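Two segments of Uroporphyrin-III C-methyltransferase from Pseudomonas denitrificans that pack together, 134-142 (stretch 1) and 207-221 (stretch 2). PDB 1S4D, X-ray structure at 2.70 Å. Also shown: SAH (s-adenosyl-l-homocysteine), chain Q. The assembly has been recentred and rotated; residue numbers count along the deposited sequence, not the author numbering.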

# COMPACT_ATOMS: atom_id res chain seq x y z
N GLY B 134 1.34 -4.51 -3.53
CA GLY B 134 2.37 -4.61 -4.55
C GLY B 134 2.84 -6.04 -4.74
O GLY B 134 2.97 -6.49 -5.87
N GLY B 135 3.08 -6.73 -3.62
CA GLY B 135 3.40 -8.14 -3.64
C GLY B 135 2.45 -8.98 -4.47
O GLY B 135 2.88 -9.76 -5.32
N LEU B 136 1.15 -8.79 -4.25
CA LEU B 136 0.17 -9.56 -4.99
C LEU B 136 0.15 -9.20 -6.48
O LEU B 136 -0.04 -10.09 -7.33
N ALA B 137 0.40 -7.92 -6.78
CA ALA B 137 0.62 -7.49 -8.16
C ALA B 137 1.71 -8.32 -8.85
O ALA B 137 1.57 -8.66 -10.05
N TYR B 138 2.77 -8.66 -8.13
CA TYR B 138 3.85 -9.44 -8.78
C TYR B 138 3.46 -10.90 -9.03
O TYR B 138 4.21 -11.61 -9.67
N ALA B 139 2.31 -11.32 -8.52
CA ALA B 139 1.85 -12.69 -8.72
C ALA B 139 0.69 -12.71 -9.69
O ALA B 139 0.11 -13.78 -9.91
N GLY B 140 0.36 -11.54 -10.24
CA GLY B 140 -0.78 -11.37 -11.13
C GLY B 140 -2.14 -11.31 -10.44
O GLY B 140 -3.16 -11.58 -11.08
N ILE B 141 -2.16 -10.96 -9.16
CA ILE B 141 -3.43 -10.82 -8.44
C ILE B 141 -3.72 -9.38 -8.03
O ILE B 141 -3.11 -8.88 -7.08
N PRO B 142 -4.65 -8.71 -8.69
CA PRO B 142 -5.06 -7.39 -8.24
C PRO B 142 -5.94 -7.54 -7.01
O PRO B 142 -6.75 -8.45 -6.90
N VAL B 207 -7.96 -19.49 -3.16
CA VAL B 207 -7.01 -18.93 -2.21
C VAL B 207 -5.63 -19.01 -2.92
O VAL B 207 -5.35 -19.97 -3.63
N ALA B 208 -4.80 -17.99 -2.74
CA ALA B 208 -3.41 -18.08 -3.21
C ALA B 208 -2.48 -17.70 -2.07
O ALA B 208 -2.83 -16.88 -1.23
N PHE B 209 -1.31 -18.35 -2.04
CA PHE B 209 -0.24 -18.02 -1.11
C PHE B 209 0.83 -17.44 -2.00
O PHE B 209 1.16 -18.03 -3.04
N VAL B 210 1.37 -16.29 -1.61
CA VAL B 210 2.48 -15.71 -2.34
C VAL B 210 3.65 -15.52 -1.37
O VAL B 210 3.60 -14.66 -0.48
N CYS B 211 4.68 -16.33 -1.55
CA CYS B 211 5.86 -16.29 -0.69
C CYS B 211 6.97 -15.51 -1.33
O CYS B 211 7.29 -15.71 -2.51
N ASN B 212 7.55 -14.61 -0.54
CA ASN B 212 8.66 -13.82 -1.01
C ASN B 212 8.24 -13.10 -2.29
O ASN B 212 8.98 -13.08 -3.28
N ALA B 213 7.03 -12.53 -2.28
CA ALA B 213 6.58 -11.69 -3.38
C ALA B 213 7.69 -10.71 -3.76
O ALA B 213 8.43 -10.22 -2.91
N ALA B 214 7.81 -10.52 -5.07
CA ALA B 214 8.69 -9.57 -5.69
C ALA B 214 10.16 -9.81 -5.41
O ALA B 214 10.92 -8.86 -5.29
N THR B 215 10.57 -11.07 -5.33
CA THR B 215 11.98 -11.46 -5.26
C THR B 215 12.23 -12.57 -6.28
O THR B 215 11.28 -13.18 -6.78
N PRO B 216 13.48 -12.85 -6.63
CA PRO B 216 13.75 -14.02 -7.50
C PRO B 216 13.25 -15.33 -6.87
O PRO B 216 13.02 -16.29 -7.58
N GLN B 217 13.03 -15.35 -5.55
CA GLN B 217 12.53 -16.55 -4.87
C GLN B 217 11.01 -16.66 -4.82
O GLN B 217 10.50 -17.55 -4.15
N GLN B 218 10.28 -15.78 -5.47
CA GLN B 218 8.82 -15.82 -5.40
C GLN B 218 8.24 -17.17 -5.79
O GLN B 218 8.67 -17.80 -6.78
N ALA B 219 7.28 -17.61 -5.00
CA ALA B 219 6.59 -18.87 -5.19
C ALA B 219 5.13 -18.66 -4.84
O ALA B 219 4.80 -17.96 -3.88
N VAL B 220 4.26 -19.26 -5.65
CA VAL B 220 2.83 -19.07 -5.53
C VAL B 220 2.16 -20.42 -5.52
O VAL B 220 2.50 -21.27 -6.32
N LEU B 221 1.21 -20.61 -4.61
CA LEU B 221 0.37 -21.77 -4.60
C LEU B 221 -1.10 -21.33 -4.63
O LEU B 221 -1.54 -20.56 -3.78

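The most distinctive element of this contact is a methyl group set on an aromatic face, with Ala214 CB 3.7 Å from the centroid of the Tyr138 ring and 17° off the ring normal. This CH-pi contact brings Ala214 CB to 3.5 Å from Tyr138 CD2. Tyr138 points toward stretch 2 with chi1 at -85° (m) and chi2 at 57°, an orientation that presents a ring face to the methyl, while its hydroxyl is hydrogen-bonded elsewhere in the structure. Ala214 has positive phi (62°) and lies within the type II turn from Asn212 to Thr215. Thr215, rotamer p, points away from stretch 1 and braces that turn: its OG1 donates to Asn212 O at 2.7 Å.

Near this ring, Gln218 points toward stretch 1 at its CA-to-CB bond, and chi1 and chi2 are both t. The amide lies close to the backbone of Tyr138 and to that of Ala214, but its orientation is uncertain, so its polar pairing remains open.

At Gly135 the helix comes close to the turn: Gly135 CA is 3.4 Å from Ala213 CB, and the CA atoms of Gly135 and Ala213 are 4.8 Å apart. The absence of a side chain matters here, because an ideal CB on Gly135 would sit only 3.0 Å from Ala213 CB.

Further along, the contact is apolar. Val210, rotamer t, points in from the strand and places CG2 3.6 Å from Leu136 CD2 and 3.8 Å from Ala139 CB. Leu136 (m, t) starts away from stretch 2 at its CA-to-CB bond, yet its end comes nearer and reaches the valine. Ala139 points toward both strands of stretch 2, its CB also lying 3.9 Å from CG2 of Val220, another t rotamer. These strands are joined by paired backbone hydrogen bonds between Phe209 and Leu221 and between Cys211 and Ala219, so Val210 and Val220 offer their methyls to the same alanine. Phe209 points away. Gly140 adopts positive phi in a Schellman motif, and Ile141 N bonds back to Leu136 O at 2.9 Å. Just beyond, Ile141 (m, t) points in and lays CD1 3.7 Å from Ala208 CB.

The bound S-adenosyl-L-homocysteine, the demethylated product of the methyl donor, is hydrogen-bonded through its adenine to the backbone of Ala213: SAH N6 donates to Ala213 O at 3.1 Å, and Ala213 N makes a weak hydrogen bond to SAH N1 at 2.7 Å. Ala213 thus links Gly135 and the ligand: its methyl packs on Gly135 and also lies near the adenine, to which its backbone N and O bond.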

# COMPACT_ATOMS: atom_id res chain seq x y z
CB LEU B 136 -1.22 -9.45 -4.35
CG LEU B 136 -1.29 -10.10 -2.95
CD1 LEU B 136 -2.62 -9.81 -2.37
CD2 LEU B 136 -1.11 -11.59 -3.01
CB ALA B 137 0.97 -6.03 -8.22
CB TYR B 138 5.17 -9.37 -8.01
CG TYR B 138 6.04 -8.18 -8.31
CD1 TYR B 138 5.56 -6.86 -8.13
CD2 TYR B 138 7.37 -8.35 -8.73
CE1 TYR B 138 6.37 -5.76 -8.38
CE2 TYR B 138 8.19 -7.26 -8.98
CZ TYR B 138 7.68 -5.97 -8.80
OH TYR B 138 8.50 -4.90 -9.05
CB ALA B 139 1.43 -13.35 -7.39
CB ILE B 141 -3.45 -11.73 -7.19
CG1 ILE B 141 -3.28 -13.21 -7.59
CG2 ILE B 141 -4.72 -11.49 -6.35
CD1 ILE B 141 -2.90 -14.11 -6.45
CB PRO B 142 -5.87 -6.81 -9.41
CG PRO B 142 -5.83 -7.85 -10.48
CD PRO B 142 -5.42 -9.15 -9.87
CB VAL B 207 -7.01 -19.78 -0.91
CG1 VAL B 207 -5.78 -19.58 -0.06
CG2 VAL B 207 -8.26 -19.52 -0.10
CB ALA B 208 -3.17 -17.18 -4.41
CB PHE B 209 0.31 -19.29 -0.44
CG PHE B 209 -0.57 -19.85 0.64
CD1 PHE B 209 -0.26 -19.66 1.97
CD2 PHE B 209 -1.73 -20.57 0.30
CE1 PHE B 209 -1.08 -20.16 2.98
CE2 PHE B 209 -2.57 -21.09 1.29
CZ PHE B 209 -2.25 -20.88 2.64
CB VAL B 210 2.08 -14.38 -3.06
CG1 VAL B 210 3.19 -13.91 -3.99
CG2 VAL B 210 0.77 -14.53 -3.85
CB CYS B 211 6.35 -17.70 -0.38
SG CYS B 211 5.09 -18.70 0.44
CB ASN B 212 9.87 -14.72 -1.27
CG ASN B 212 10.27 -15.50 -0.05
OD1 ASN B 212 10.78 -14.93 0.91
ND2 ASN B 212 10.02 -16.80 -0.05
CB ALA B 213 5.27 -10.94 -3.04
CB ALA B 214 8.28 -8.13 -5.33
CB THR B 215 12.34 -12.02 -3.87
OG1 THR B 215 11.63 -13.26 -3.67
CG2 THR B 215 11.85 -11.13 -2.75
CB PRO B 216 15.27 -13.99 -7.67
CG PRO B 216 15.61 -12.53 -7.50
CD PRO B 216 14.71 -12.08 -6.34
CB GLN B 217 13.08 -16.62 -3.44
CG GLN B 217 14.59 -16.69 -3.35
CD GLN B 217 15.23 -15.34 -3.57
OE1 GLN B 217 14.72 -14.32 -3.09
NE2 GLN B 217 16.34 -15.31 -4.30
CB GLN B 218 8.21 -14.74 -6.29
CG GLN B 218 6.70 -14.68 -6.29
CD GLN B 218 6.21 -13.50 -7.07
OE1 GLN B 218 5.40 -13.64 -7.99
NE2 GLN B 218 6.69 -12.32 -6.71
CB ALA B 219 7.21 -19.96 -4.32
CB VAL B 220 2.22 -18.27 -6.71
CG1 VAL B 220 0.72 -18.09 -6.52
CG2 VAL B 220 2.86 -16.93 -6.83
CB LEU B 221 0.65 -22.59 -3.34
CG LEU B 221 -0.43 -23.56 -2.82
CD1 LEU B 221 -0.56 -24.82 -3.72
CD2 LEU B 221 -0.21 -23.92 -1.36
N SAH Q . 4.91 -3.56 6.84
CA SAH Q . 5.00 -4.78 6.05
CB SAH Q . 4.47 -5.95 6.85
CG SAH Q . 5.49 -6.56 7.80
SD SAH Q . 4.82 -7.72 9.02
C SAH Q . 4.29 -4.61 4.69
O SAH Q . 3.72 -3.57 4.38
OXT SAH Q . 4.28 -5.49 3.84
C5' SAH Q . 5.52 -9.12 8.09
C4' SAH Q . 4.58 -9.87 7.13
O4' SAH Q . 4.47 -9.21 5.89
C3' SAH Q . 5.02 -11.27 6.72
O3' SAH Q . 4.84 -12.27 7.68
C2' SAH Q . 4.23 -11.52 5.45
O2' SAH Q . 2.88 -11.87 5.66
C1' SAH Q . 4.26 -10.13 4.83
N9 SAH Q . 5.32 -9.94 3.82
C8 SAH Q . 6.33 -9.04 3.92
N7 SAH Q . 7.10 -9.12 2.83
C5 SAH Q . 6.62 -10.07 2.02
C6 SAH Q . 7.04 -10.55 0.78
N6 SAH Q . 8.10 -10.04 0.18
N1 SAH Q . 6.33 -11.56 0.17
C2 SAH Q . 5.21 -12.07 0.79
N3 SAH Q . 4.79 -11.60 2.02
C4 SAH Q . 5.49 -10.61 2.63